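Local coordinates for protein AxyAgu115A (Amphibacillus xylanus NBRC 15112, PDB 6NPS) that probably hydrolyses alpha-linked glucuronic acid side groups of glucuronoxylans, acting as a family GH115 alpha-glucuronidase, at residues R303-K309 with Y353-E357; I321-R325 with T366-I370; F692-N698 with V744-R748; L751-G757 with V771-N777. The protein carries 3 engineered substitutions. One frame throughout, in Å; residues are numbered along the deposited sequence.

Contact 1 of 4, residues R303-K309 with Y353-E357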
loop_
_atom_site.group_PDB
_atom_site.type_symbol
_atom_site.label_atom_id
_atom_site.label_comp_id
_atom_site.label_asym_id
_atom_site.label_seq_id
_atom_site.Cartn_x
_atom_site.Cartn_y
_atom_site.Cartn_z
ATOM N N ARG A 303 23.883 -29.285 22.333
ATOM C CA ARG A 303 23.431 -28.341 21.315
ATOM C C ARG A 303 24.343 -27.109 21.368
ATOM O O ARG A 303 25.059 -26.915 22.349
ATOM C CB ARG A 303 21.977 -27.939 21.556
ATOM C CG ARG A 303 20.960 -28.910 20.979
ATOM C CD ARG A 303 19.554 -28.336 21.034
ATOM N NE ARG A 303 19.288 -27.433 19.919
ATOM C CZ ARG A 303 19.019 -26.138 20.052
ATOM N NH1 ARG A 303 18.980 -25.589 21.259
ATOM N NH2 ARG A 303 18.790 -25.392 18.981
ATOM N N GLY A 304 24.323 -26.280 20.325
ATOM C CA GLY A 304 25.162 -25.101 20.294
ATOM C C GLY A 304 24.800 -24.120 21.394
ATOM O O GLY A 304 23.746 -24.200 22.040
ATOM N N GLU A 305 25.706 -23.166 21.602
ATOM C CA GLU A 305 25.542 -22.173 22.656
ATOM C C GLU A 305 24.502 -21.126 22.277
ATOM O O GLU A 305 24.431 -20.682 21.122
ATOM C CB GLU A 305 26.874 -21.496 22.953
ATOM C CG GLU A 305 27.845 -22.386 23.680
ATOM C CD GLU A 305 29.125 -21.665 24.015
ATOM O OE1 GLU A 305 29.597 -20.866 23.171
ATOM O OE2 GLU A 305 29.645 -21.882 25.127
ATOM N N ALA A 306 23.709 -20.723 23.273
ATOM C CA ALA A 306 22.628 -19.756 23.099
ATOM C C ALA A 306 21.639 -20.222 22.029
ATOM O O ALA A 306 21.357 -19.510 21.059
ATOM C CB ALA A 306 23.179 -18.362 22.778
ATOM N N ASP A 307 21.116 -21.439 22.218
ATOM C CA ASP A 307 20.054 -22.014 21.381
ATOM C C ASP A 307 20.404 -21.936 19.891
ATOM O O ASP A 307 19.686 -21.347 19.078
ATOM C CB ASP A 307 18.702 -21.341 21.671
ATOM C CG ASP A 307 17.515 -22.090 21.045
ATOM O OD1 ASP A 307 17.460 -23.330 21.168
ATOM O OD2 ASP A 307 16.630 -21.443 20.435
ATOM N N THR A 308 21.541 -22.539 19.543
ATOM C CA THR A 308 21.951 -22.727 18.159
ATOM C C THR A 308 22.093 -24.222 17.876
ATOM O O THR A 308 21.963 -25.067 18.769
ATOM C CB THR A 308 23.273 -21.976 17.839
ATOM O OG1 THR A 308 24.311 -22.365 18.750
ATOM C CG2 THR A 308 23.084 -20.446 17.906
ATOM N N LYS A 309 22.338 -24.545 16.608
ATOM C CA LYS A 309 22.736 -25.892 16.219
ATOM C C LYS A 309 24.195 -26.144 16.598
ATOM O O LYS A 309 25.040 -25.253 16.474
ATOM C CB LYS A 309 22.552 -26.083 14.713
ATOM C CG LYS A 309 21.337 -25.357 14.141
ATOM C CD LYS A 309 20.610 -26.219 13.110
ATOM C CE LYS A 309 21.592 -26.814 12.098
ATOM N NZ LYS A 309 20.969 -27.196 10.791
ATOM N N TYR A 353 14.701 -31.442 21.144
ATOM C CA TYR A 353 14.272 -30.067 20.872
ATOM C C TYR A 353 14.727 -29.626 19.485
ATOM O O TYR A 353 15.905 -29.766 19.148
ATOM C CB TYR A 353 14.818 -29.091 21.930
ATOM C CG TYR A 353 14.356 -27.637 21.782
ATOM C CD1 TYR A 353 12.997 -27.290 21.905
ATOM C CD2 TYR A 353 15.265 -26.617 21.501
ATOM C CE1 TYR A 353 12.573 -25.979 21.766
ATOM C CE2 TYR A 353 14.862 -25.291 21.371
ATOM C CZ TYR A 353 13.499 -24.973 21.498
ATOM O OH TYR A 353 13.055 -23.667 21.359
ATOM N N LYS A 354 13.779 -29.063 18.706
ATOM C CA LYS A 354 13.968 -28.550 17.345
ATOM C C LYS A 354 14.678 -29.552 16.442
ATOM O O LYS A 354 14.159 -30.649 16.195
ATOM C CB LYS A 354 14.738 -27.224 17.362
ATOM C CG LYS A 354 13.854 -25.998 17.579
ATOM C CD LYS A 354 14.674 -24.855 18.137
ATOM C CE LYS A 354 14.032 -23.513 17.861
ATOM N NZ LYS A 354 14.327 -23.070 16.469
ATOM N N GLU A 355 15.881 -29.195 15.962
ATOM C CA GLU A 355 16.585 -30.045 15.015
ATOM C C GLU A 355 16.950 -31.407 15.592
ATOM O O GLU A 355 17.314 -32.305 14.825
ATOM C CB GLU A 355 17.855 -29.322 14.513
ATOM C CG GLU A 355 19.054 -29.399 15.472
ATOM C CD GLU A 355 19.056 -28.276 16.528
ATOM O OE1 GLU A 355 18.208 -27.343 16.439
ATOM O OE2 GLU A 355 19.905 -28.332 17.452
ATOM N N VAL A 356 16.870 -31.587 16.916
ATOM C CA VAL A 356 17.306 -32.849 17.518
ATOM C C VAL A 356 16.288 -33.971 17.262
ATOM O O VAL A 356 16.675 -35.147 17.137
ATOM C CB VAL A 356 17.580 -32.677 19.032
ATOM C CG1 VAL A 356 18.191 -33.971 19.609
ATOM C CG2 VAL A 356 18.495 -31.471 19.304
ATOM N N GLU A 357 14.985 -33.643 17.204
ATOM C CA GLU A 357 13.957 -34.645 16.894
ATOM C C GLU A 357 14.262 -35.428 15.616
ATOM O O GLU A 357 14.182 -36.668 15.652
ATOM C CB GLU A 357 12.566 -33.979 16.831
ATOM C CG GLU A 357 11.368 -34.961 16.880
ATOM C CD GLU A 357 9.985 -34.278 16.740
ATOM O OE1 GLU A 357 9.724 -33.666 15.675
ATOM O OE2 GLU A 357 9.152 -34.371 17.689
#
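An irregular loop, 303-309, faces a turn, 353-357, that leads into helix 356-361, with R303 and V356 8.5 Å apart and K309 and E355 7.5 Å apart, CA to CA. In 303-309 the chain doubles back through A306 and D307, both with positive phi and psi, so that G304 N and T308 O make a weak hydrogen bond of 3.1 Å. A type II' turn spans Y353 to V356, closed by V356 N to Y353 O at 3.0 Å; K354 holds the second position at phi 50° and psi -117°, a conformation that glycine adopts more readily.

R303 is the centre of a salt-bridge network that its long, planar, multiply donating side chain suits. Its NE donates to E355 OE2 at 2.7 Å and its NH2 to E355 OE1 at 3.3 Å, while NH1 reaches D307 OD1 at 2.7 Å within its own loop. Y353 CD2 lies over one guanidinium face, 3.9 Å from R303 NH1, and V356 CG2 packs against R303 CD at 3.7 Å. The edge of the Y353 ring meets D307, CE2 to OD1 3.3 Å; the Y353 hydroxyl hydrogen-bonds to N386 and to a glycerol probably from the crystallisation liquor, and the Y353 ring stacks with H246.

Both segments follow strands, 298-300 and 348-351, neighbours in the parallel sheet of a TIM-barrel domain, and so lie at their C-terminal ends, where such barrels carry active sites.

Contact 2 of 4, residues I321-R325 with T366-I370; sequences INLLR and TPGLI
L369, I321 and R325 give most of the buried surface where a regular helical turn, 321-325, meets an irregular loop, 366-370, extended through T366 and P367, with L369 turned to phi -80°, psi -20°. R325 N to I321 O, 3.1 Å, is the helical hydrogen bond, and the backbones come nearest at I321 and L369, CA to CA 6.6 Å. L369 (chi1 t, chi2 p) sends its branched end to the helix, with CD2 3.8 Å from L324 CB and CD1 3.5 Å from R325 NH1, over one face of the guanidinium. I321 (m, t) points toward the loop: its CD1 lies 3.7 Å from T366 CG2 and 4.4 Å from G368 CA. R325 (t, t, m, chi4 -89°) extends its long side chain along the loop, so that NH2 makes a weak hydrogen bond of 3.3 Å to G368 O. Helix 317-338 thus packs on the loop between helix 356-361 and strand 379-383, in the outer layer of what is consistent with a TIM barrel; L324 also touches V356 and F359 of helix 356-361.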
loop_
_atom_site.group_PDB
_atom_site.type_symbol
_atom_site.label_atom_id
_atom_site.label_comp_id
_atom_site.label_asym_id
_atom_site.label_seq_id
_atom_site.Cartn_x
_atom_site.Cartn_y
_atom_site.Cartn_z
ATOM N N ILE A 321 24.166 -37.354 14.128
ATOM C CA ILE A 321 23.822 -38.518 14.937
ATOM C C ILE A 321 25.079 -39.214 15.464
ATOM O O ILE A 321 25.110 -39.665 16.610
ATOM C CB ILE A 321 22.921 -39.465 14.122
ATOM C CG1 ILE A 321 21.554 -38.814 13.900
ATOM C CG2 ILE A 321 22.772 -40.834 14.810
ATOM C CD1 ILE A 321 20.760 -39.470 12.812
ATOM N N ASN A 322 26.137 -39.289 14.654
ATOM C CA ASN A 322 27.400 -39.866 15.123
ATOM C C ASN A 322 27.977 -39.083 16.302
ATOM O O ASN A 322 28.622 -39.664 17.193
ATOM C CB ASN A 322 28.425 -39.911 13.976
ATOM C CG ASN A 322 28.114 -40.994 12.944
ATOM O OD1 ASN A 322 27.411 -41.965 13.235
ATOM N ND2 ASN A 322 28.638 -40.826 11.727
ATOM N N LEU A 323 27.775 -37.768 16.313
ATOM C CA LEU A 323 28.286 -36.945 17.401
ATOM C C LEU A 323 27.502 -37.184 18.694
ATOM O O LEU A 323 28.091 -37.500 19.735
ATOM C CB LEU A 323 28.249 -35.472 16.984
ATOM C CG LEU A 323 28.753 -34.438 17.992
ATOM C CD1 LEU A 323 30.289 -34.330 17.946
ATOM C CD2 LEU A 323 28.043 -33.088 17.760
ATOM N N LEU A 324 26.165 -37.053 18.641
ATOM C CA LEU A 324 25.342 -37.237 19.839
ATOM C C LEU A 324 25.565 -38.597 20.479
ATOM O O LEU A 324 25.582 -38.716 21.707
ATOM C CB LEU A 324 23.864 -37.060 19.504
ATOM C CG LEU A 324 23.427 -35.595 19.516
ATOM C CD1 LEU A 324 21.905 -35.470 19.426
ATOM C CD2 LEU A 324 23.985 -34.849 20.735
ATOM N N ARG A 325 25.719 -39.641 19.676
ATOM C CA ARG A 325 25.996 -40.951 20.248
ATOM C C ARG A 325 27.289 -40.935 21.050
ATOM O O ARG A 325 27.403 -41.624 22.074
ATOM C CB ARG A 325 26.056 -42.001 19.143
ATOM C CG ARG A 325 25.628 -43.397 19.594
ATOM C CD ARG A 325 25.660 -44.394 18.443
ATOM N NE ARG A 325 24.711 -44.059 17.377
ATOM C CZ ARG A 325 23.446 -44.473 17.332
ATOM N NH1 ARG A 325 22.952 -45.236 18.303
ATOM N NH2 ARG A 325 22.672 -44.124 16.311
ATOM N N THR A 366 20.227 -43.767 7.488
ATOM C CA THR A 366 20.806 -43.524 8.799
ATOM C C THR A 366 19.919 -44.168 9.861
ATOM O O THR A 366 18.888 -43.589 10.237
ATOM C CB THR A 366 20.950 -42.016 9.051
ATOM O OG1 THR A 366 21.361 -41.366 7.841
ATOM C CG2 THR A 366 21.982 -41.745 10.132
ATOM N N PRO A 367 20.259 -45.368 10.358
ATOM C CA PRO A 367 19.463 -45.977 11.436
ATOM C C PRO A 367 19.714 -45.059 12.628
ATOM O O PRO A 367 20.833 -45.009 13.149
ATOM C CB PRO A 367 20.046 -47.393 11.548
ATOM C CG PRO A 367 21.446 -47.273 11.024
ATOM C CD PRO A 367 21.409 -46.204 9.962
ATOM N N GLY A 368 18.664 -44.349 13.066
ATOM C CA GLY A 368 18.737 -43.219 13.988
ATOM C C GLY A 368 19.076 -43.540 15.441
ATOM O O GLY A 368 19.410 -44.676 15.808
ATOM N N LEU A 369 18.972 -42.511 16.292
ATOM C CA LEU A 369 19.415 -42.607 17.680
ATOM C C LEU A 369 18.417 -43.322 18.588
ATOM O O LEU A 369 18.811 -43.810 19.655
ATOM C CB LEU A 369 19.705 -41.207 18.230
ATOM C CG LEU A 369 20.578 -41.124 19.490
ATOM C CD1 LEU A 369 21.753 -42.114 19.453
ATOM C CD2 LEU A 369 21.113 -39.715 19.672
ATOM N N ILE A 370 17.147 -43.412 18.179
ATOM C CA ILE A 370 16.129 -44.073 18.992
ATOM C C ILE A 370 16.555 -45.493 19.352
ATOM O O ILE A 370 17.209 -46.187 18.562
ATOM C CB ILE A 370 14.784 -44.060 18.246
ATOM C CG1 ILE A 370 13.718 -44.887 18.972
ATOM C CG2 ILE A 370 14.951 -44.567 16.823
ATOM C CD1 ILE A 370 12.305 -44.606 18.458
#

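Contact 3 of 4, residues F692-N698 with V744-R748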
loop_
_atom_site.group_PDB
_atom_site.type_symbol
_atom_site.label_atom_id
_atom_site.label_comp_id
_atom_site.label_asym_id
_atom_site.label_seq_id
_atom_site.Cartn_x
_atom_site.Cartn_y
_atom_site.Cartn_z
ATOM N N PHE A 692 -30.826 -10.086 3.160
ATOM C CA PHE A 692 -32.138 -10.735 3.281
ATOM C C PHE A 692 -32.227 -12.006 2.460
ATOM O O PHE A 692 -33.288 -12.628 2.433
ATOM C CB PHE A 692 -33.268 -9.765 2.877
ATOM C CG PHE A 692 -33.280 -8.507 3.706
ATOM C CD1 PHE A 692 -33.847 -8.500 4.973
ATOM C CD2 PHE A 692 -32.669 -7.341 3.241
ATOM C CE1 PHE A 692 -33.836 -7.331 5.759
ATOM C CE2 PHE A 692 -32.638 -6.192 4.018
ATOM C CZ PHE A 692 -33.221 -6.184 5.273
ATOM N N LEU A 693 -31.125 -12.420 1.820
ATOM C CA LEU A 693 -31.069 -13.737 1.201
ATOM C C LEU A 693 -31.098 -14.863 2.232
ATOM O O LEU A 693 -31.303 -16.020 1.856
ATOM C CB LEU A 693 -29.814 -13.828 0.319
ATOM C CG LEU A 693 -29.873 -13.022 -0.992
ATOM C CD1 LEU A 693 -28.616 -13.181 -1.802
ATOM C CD2 LEU A 693 -31.106 -13.394 -1.871
ATOM N N GLU A 694 -30.935 -14.558 3.535
ATOM C CA GLU A 694 -31.250 -15.579 4.544
ATOM C C GLU A 694 -32.622 -15.319 5.148
ATOM O O GLU A 694 -32.867 -14.212 5.645
ATOM C CB GLU A 694 -30.178 -15.579 5.632
ATOM C CG GLU A 694 -28.808 -15.715 4.975
ATOM C CD GLU A 694 -27.598 -15.864 5.919
ATOM O OE1 GLU A 694 -27.493 -15.152 6.947
ATOM O OE2 GLU A 694 -26.712 -16.675 5.581
ATOM N N PRO A 695 -33.508 -16.321 5.146
ATOM C CA PRO A 695 -34.916 -16.094 5.523
ATOM C C PRO A 695 -35.129 -15.570 6.932
ATOM O O PRO A 695 -36.164 -14.944 7.184
ATOM C CB PRO A 695 -35.555 -17.484 5.386
ATOM C CG PRO A 695 -34.549 -18.356 4.779
ATOM C CD PRO A 695 -33.205 -17.746 4.947
ATOM N N ASP A 696 -34.225 -15.810 7.867
ATOM C CA ASP A 696 -34.449 -15.351 9.224
ATOM C C ASP A 696 -33.775 -14.023 9.530
ATOM O O ASP A 696 -33.744 -13.620 10.697
ATOM C CB ASP A 696 -33.981 -16.411 10.231
ATOM C CG ASP A 696 -32.501 -16.742 10.113
ATOM O OD1 ASP A 696 -31.830 -16.308 9.146
ATOM O OD2 ASP A 696 -32.011 -17.473 11.001
ATOM N N VAL A 697 -33.234 -13.323 8.533
ATOM C CA VAL A 697 -32.603 -12.035 8.778
ATOM C C VAL A 697 -33.613 -10.912 8.533
ATOM O O VAL A 697 -34.325 -10.889 7.517
ATOM C CB VAL A 697 -31.334 -11.877 7.934
ATOM C CG1 VAL A 697 -30.756 -10.482 8.092
ATOM C CG2 VAL A 697 -30.306 -12.929 8.401
ATOM N N ASN A 698 -33.709 -9.987 9.487
ATOM C CA ASN A 698 -34.678 -8.910 9.360
ATOM C C ASN A 698 -34.047 -7.535 9.554
ATOM O O ASN A 698 -34.768 -6.562 9.804
ATOM C CB ASN A 698 -35.828 -9.126 10.342
ATOM C CG ASN A 698 -36.587 -10.391 10.047
ATOM O OD1 ASN A 698 -37.285 -10.483 9.039
ATOM N ND2 ASN A 698 -36.442 -11.379 10.909
ATOM N N VAL A 744 -32.332 -0.775 6.688
ATOM C CA VAL A 744 -33.241 -1.266 5.662
ATOM C C VAL A 744 -34.170 -2.295 6.300
ATOM O O VAL A 744 -33.712 -3.155 7.056
ATOM C CB VAL A 744 -32.470 -1.898 4.489
ATOM C CG1 VAL A 744 -33.437 -2.322 3.405
ATOM C CG2 VAL A 744 -31.470 -0.890 3.905
ATOM N N PHE A 745 -35.456 -2.243 5.949
ATOM C CA PHE A 745 -36.493 -3.102 6.537
ATOM C C PHE A 745 -37.256 -3.809 5.431
ATOM O O PHE A 745 -37.699 -3.167 4.469
ATOM C CB PHE A 745 -37.492 -2.314 7.402
ATOM C CG PHE A 745 -36.834 -1.416 8.397
ATOM C CD1 PHE A 745 -36.111 -1.951 9.452
ATOM C CD2 PHE A 745 -36.909 -0.030 8.267
ATOM C CE1 PHE A 745 -35.483 -1.130 10.374
ATOM C CE2 PHE A 745 -36.279 0.798 9.197
ATOM C CZ PHE A 745 -35.560 0.241 10.242
ATOM N N VAL A 746 -37.433 -5.123 5.584
ATOM C CA VAL A 746 -38.239 -5.923 4.667
ATOM C C VAL A 746 -39.457 -6.445 5.422
ATOM O O VAL A 746 -39.318 -7.126 6.445
ATOM C CB VAL A 746 -37.419 -7.079 4.077
ATOM C CG1 VAL A 746 -38.323 -8.057 3.341
ATOM C CG2 VAL A 746 -36.365 -6.524 3.117
ATOM N N ASP A 747 -40.645 -6.147 4.914
ATOM C CA ASP A 747 -41.859 -6.717 5.489
ATOM C C ASP A 747 -42.069 -8.091 4.879
ATOM O O ASP A 747 -42.524 -8.214 3.745
ATOM C CB ASP A 747 -43.054 -5.815 5.230
ATOM C CG ASP A 747 -44.311 -6.309 5.940
ATOM O OD1 ASP A 747 -44.213 -7.265 6.758
ATOM O OD2 ASP A 747 -45.385 -5.723 5.684
ATOM N N ARG A 748 -41.747 -9.135 5.639
ATOM C CA ARG A 748 -41.856 -10.510 5.170
ATOM C C ARG A 748 -43.280 -11.040 5.210
ATOM O O ARG A 748 -43.536 -12.120 4.666
ATOM C CB ARG A 748 -40.916 -11.403 6.001
ATOM C CG ARG A 748 -39.442 -11.010 5.793
ATOM C CD ARG A 748 -38.504 -12.016 6.469
ATOM N NE ARG A 748 -37.088 -11.798 6.159
ATOM C CZ ARG A 748 -36.435 -12.346 5.140
ATOM N NH1 ARG A 748 -37.073 -13.126 4.275
ATOM N NH2 ARG A 748 -35.137 -12.088 4.971
HETATM O O HOH W 1 -36.666 -6.022 8.230
#
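Here the end of strand 739-746 meets a loop whose short 3-10 segment includes F692, between two sheets consistent with a beta sandwich, and an arginine gathers the loop's carbonyls near a type I turn (E694 to V697). V744 comes first: its CG1 packs against F692 CE2 at 4.0 Å, and its carbonyl O lies near the edge of that ring, 3.5 Å from CZ. V746 is the next inward residue. Its CG2 sits 3.5 Å from the centroid of the F692 ring, almost on the normal, a CH-pi contact, while its N donates to a water (2.9 Å) that donates to N698 O (2.5 Å). R748 ends the walk, its flat donor-rich group meeting backbone acceptors of the loop. NH1 turns to V775 and N776 of the other sheet's hairpin. R748 NH2 donates to F692 O at 3.2 Å and V697 O at 2.9 Å; R748 NE donates to V697 O at 3.2 Å and, weakly, to N698 OD1 at 3.2 Å.

Contact 4 of 4, residues L751-G757 with V771-N777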
loop_
_atom_site.group_PDB
_atom_site.type_symbol
_atom_site.label_atom_id
_atom_site.label_comp_id
_atom_site.label_asym_id
_atom_site.label_seq_id
_atom_site.Cartn_x
_atom_site.Cartn_y
_atom_site.Cartn_z
ATOM N N LEU A 751 -44.958 -11.933 1.801
ATOM C CA LEU A 751 -43.967 -11.808 0.735
ATOM C C LEU A 751 -43.674 -13.170 0.105
ATOM O O LEU A 751 -43.455 -14.166 0.814
ATOM C CB LEU A 751 -42.695 -11.216 1.319
ATOM C CG LEU A 751 -41.542 -10.712 0.454
ATOM C CD1 LEU A 751 -42.042 -9.528 -0.337
ATOM C CD2 LEU A 751 -40.416 -10.305 1.358
ATOM N N ALA A 752 -43.625 -13.198 -1.228
ATOM C CA ALA A 752 -43.342 -14.424 -1.971
ATOM C C ALA A 752 -41.970 -14.982 -1.613
ATOM O O ALA A 752 -41.120 -14.302 -1.031
ATOM C CB ALA A 752 -43.418 -14.165 -3.485
ATOM N N ASP A 753 -41.760 -16.248 -1.974
ATOM C CA ASP A 753 -40.530 -16.929 -1.603
ATOM C C ASP A 753 -39.294 -16.214 -2.131
ATOM O O ASP A 753 -38.268 -16.194 -1.450
ATOM C CB ASP A 753 -40.559 -18.368 -2.104
ATOM C CG ASP A 753 -41.444 -19.273 -1.243
ATOM O OD1 ASP A 753 -41.754 -20.397 -1.696
ATOM O OD2 ASP A 753 -41.815 -18.874 -0.112
ATOM N N GLN A 754 -39.359 -15.619 -3.321
ATOM C CA GLN A 754 -38.264 -14.797 -3.817
ATOM C C GLN A 754 -38.796 -13.478 -4.340
ATOM O O GLN A 754 -39.783 -13.453 -5.078
ATOM C CB GLN A 754 -37.463 -15.532 -4.888
ATOM C CG GLN A 754 -36.568 -16.592 -4.266
ATOM C CD GLN A 754 -35.914 -17.486 -5.281
ATOM O OE1 GLN A 754 -35.744 -17.101 -6.441
ATOM N NE2 GLN A 754 -35.541 -18.689 -4.858
ATOM N N ALA A 755 -38.161 -12.384 -3.932
ATOM C CA ALA A 755 -38.579 -11.065 -4.387
ATOM C C ALA A 755 -37.332 -10.211 -4.532
ATOM O O ALA A 755 -36.282 -10.521 -3.970
ATOM C CB ALA A 755 -39.575 -10.427 -3.416
ATOM N N GLU A 756 -37.437 -9.137 -5.299
ATOM C CA GLU A 756 -36.303 -8.230 -5.394
ATOM C C GLU A 756 -36.797 -6.796 -5.447
ATOM O O GLU A 756 -37.697 -6.476 -6.231
ATOM C CB GLU A 756 -35.461 -8.555 -6.620
ATOM C CG GLU A 756 -34.237 -7.663 -6.773
ATOM C CD GLU A 756 -33.477 -7.976 -8.038
ATOM O OE1 GLU A 756 -32.797 -9.022 -8.055
ATOM O OE2 GLU A 756 -33.580 -7.197 -9.016
ATOM N N GLY A 757 -36.250 -5.939 -4.584
ATOM C CA GLY A 757 -36.609 -4.539 -4.570
ATOM C C GLY A 757 -35.380 -3.673 -4.834
ATOM O O GLY A 757 -34.232 -4.154 -4.854
ATOM N N VAL A 771 -29.616 -2.850 -4.808
ATOM C CA VAL A 771 -30.521 -3.936 -5.177
ATOM C C VAL A 771 -30.675 -4.858 -3.983
ATOM O O VAL A 771 -29.679 -5.291 -3.395
ATOM C CB VAL A 771 -30.024 -4.708 -6.403
ATOM C CG1 VAL A 771 -31.046 -5.842 -6.735
ATOM C CG2 VAL A 771 -29.890 -3.739 -7.593
ATOM N N VAL A 772 -31.924 -5.154 -3.619
ATOM C CA VAL A 772 -32.197 -5.897 -2.394
ATOM C C VAL A 772 -32.965 -7.162 -2.759
ATOM O O VAL A 772 -34.201 -7.157 -2.792
ATOM C CB VAL A 772 -32.959 -5.030 -1.379
ATOM C CG1 VAL A 772 -33.155 -5.778 -0.020
ATOM C CG2 VAL A 772 -32.219 -3.691 -1.163
ATOM N N PRO A 773 -32.280 -8.273 -3.021
ATOM C CA PRO A 773 -32.982 -9.542 -3.236
ATOM C C PRO A 773 -33.307 -10.203 -1.901
ATOM O O PRO A 773 -32.569 -10.090 -0.924
ATOM C CB PRO A 773 -31.965 -10.361 -4.043
ATOM C CG PRO A 773 -30.624 -9.883 -3.494
ATOM C CD PRO A 773 -30.804 -8.406 -3.142
ATOM N N VAL A 774 -34.428 -10.906 -1.864
ATOM C CA VAL A 774 -34.953 -11.455 -0.621
ATOM C C VAL A 774 -35.300 -12.921 -0.831
ATOM O O VAL A 774 -35.911 -13.271 -1.840
ATOM C CB VAL A 774 -36.207 -10.677 -0.137
ATOM C CG1 VAL A 774 -36.765 -11.338 1.138
ATOM C CG2 VAL A 774 -35.856 -9.222 0.146
ATOM N N VAL A 775 -34.938 -13.766 0.127
ATOM C CA VAL A 775 -35.439 -15.135 0.207
ATOM C C VAL A 775 -36.378 -15.216 1.411
ATOM O O VAL A 775 -36.017 -14.823 2.529
ATOM C CB VAL A 775 -34.283 -16.152 0.307
ATOM C CG1 VAL A 775 -34.810 -17.525 0.723
ATOM C CG2 VAL A 775 -33.510 -16.230 -1.034
ATOM N N ASN A 776 -37.607 -15.672 1.184
ATOM C CA ASN A 776 -38.589 -15.746 2.252
ATOM C C ASN A 776 -39.111 -17.165 2.442
ATOM O O ASN A 776 -40.065 -17.372 3.201
ATOM C CB ASN A 776 -39.743 -14.772 1.950
ATOM C CG ASN A 776 -40.477 -14.323 3.191
ATOM O OD1 ASN A 776 -39.881 -14.040 4.228
ATOM N ND2 ASN A 776 -41.797 -14.283 3.096
ATOM N N ASN A 777 -38.588 -18.106 1.670
ATOM C CA ASN A 777 -38.748 -19.527 1.885
ATOM C C ASN A 777 -38.011 -19.898 3.158
ATOM O O ASN A 777 -36.799 -19.710 3.231
ATOM C CB ASN A 777 -38.140 -20.244 0.686
ATOM C CG ASN A 777 -38.576 -21.661 0.570
ATOM O OD1 ASN A 777 -39.044 -22.253 1.547
ATOM N ND2 ASN A 777 -38.435 -22.233 -0.626
HETATM O O HOH W 2 -36.873 -20.548 -2.667
#
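This is the open end of an antiparallel beta hairpin, strands 754-763 and 766-775, within a mixed sheet that faces a second sheet in a sandwich-like arrangement. The axes of the short segments approach to 4.6 Å at 165°. A755-V774 and G757-V772 are hydrogen-bonded pairs: A755 N to V774 O is 3.2 Å and V774 N to A755 O 2.8 Å, then G757 N to V772 O is 3.0 Å and V772 N to G757 O 2.8 Å. Q754-V775 and E756-P773 are non-hydrogen-bonded. Proline is tolerated here because its N need not donate to the partner strand, while P773 CA makes a CA-H...O contact with A755 O at 3.5 Å.

A755, V772 and V774 share one face, and V774 meets W722, in a loop, and V746 of strand 739-746 in the other sheet, as befits a branched apolar residue. L751 joins it, CD2 to V774 CG1 3.8 Å. On the other face the long side chains of Q754 and E756 tolerate exposure beside P773 and the buried V775; E756 CD still touches V771 CG1 at 3.5 Å.

Past the last bridge, N776 continues the pairing through N to D753 O, 2.8 Å. Its ND2 donates to L751 O at 2.8 Å, while OD1 accepts from R748. Beyond it one water accepts from both Q754 NE2 (3.2 Å) and N777 ND2 (3.1 Å).

Overall arrangement
Following the chain, contact 1 opens after strand 298-300 and contact 2 opens on the helix that comes next. Contact 1 then closes after strand 348-351 and contact 2 beyond helix 356-361, so the two cross. Both tie together consecutive beta-alpha units of the barrel, and they touch where V356 meets L324. Contacts 3 and 4 come much later, in series, their centres about 59 to 69 Å from those of the first pair. Contact 3 closes a loop of some 45 residues containing no helix; contact 4 closes the hairpin that follows. R748 links contacts 3 and 4 and so the two sheets, while E694 and D696 bind R968 at the C terminus.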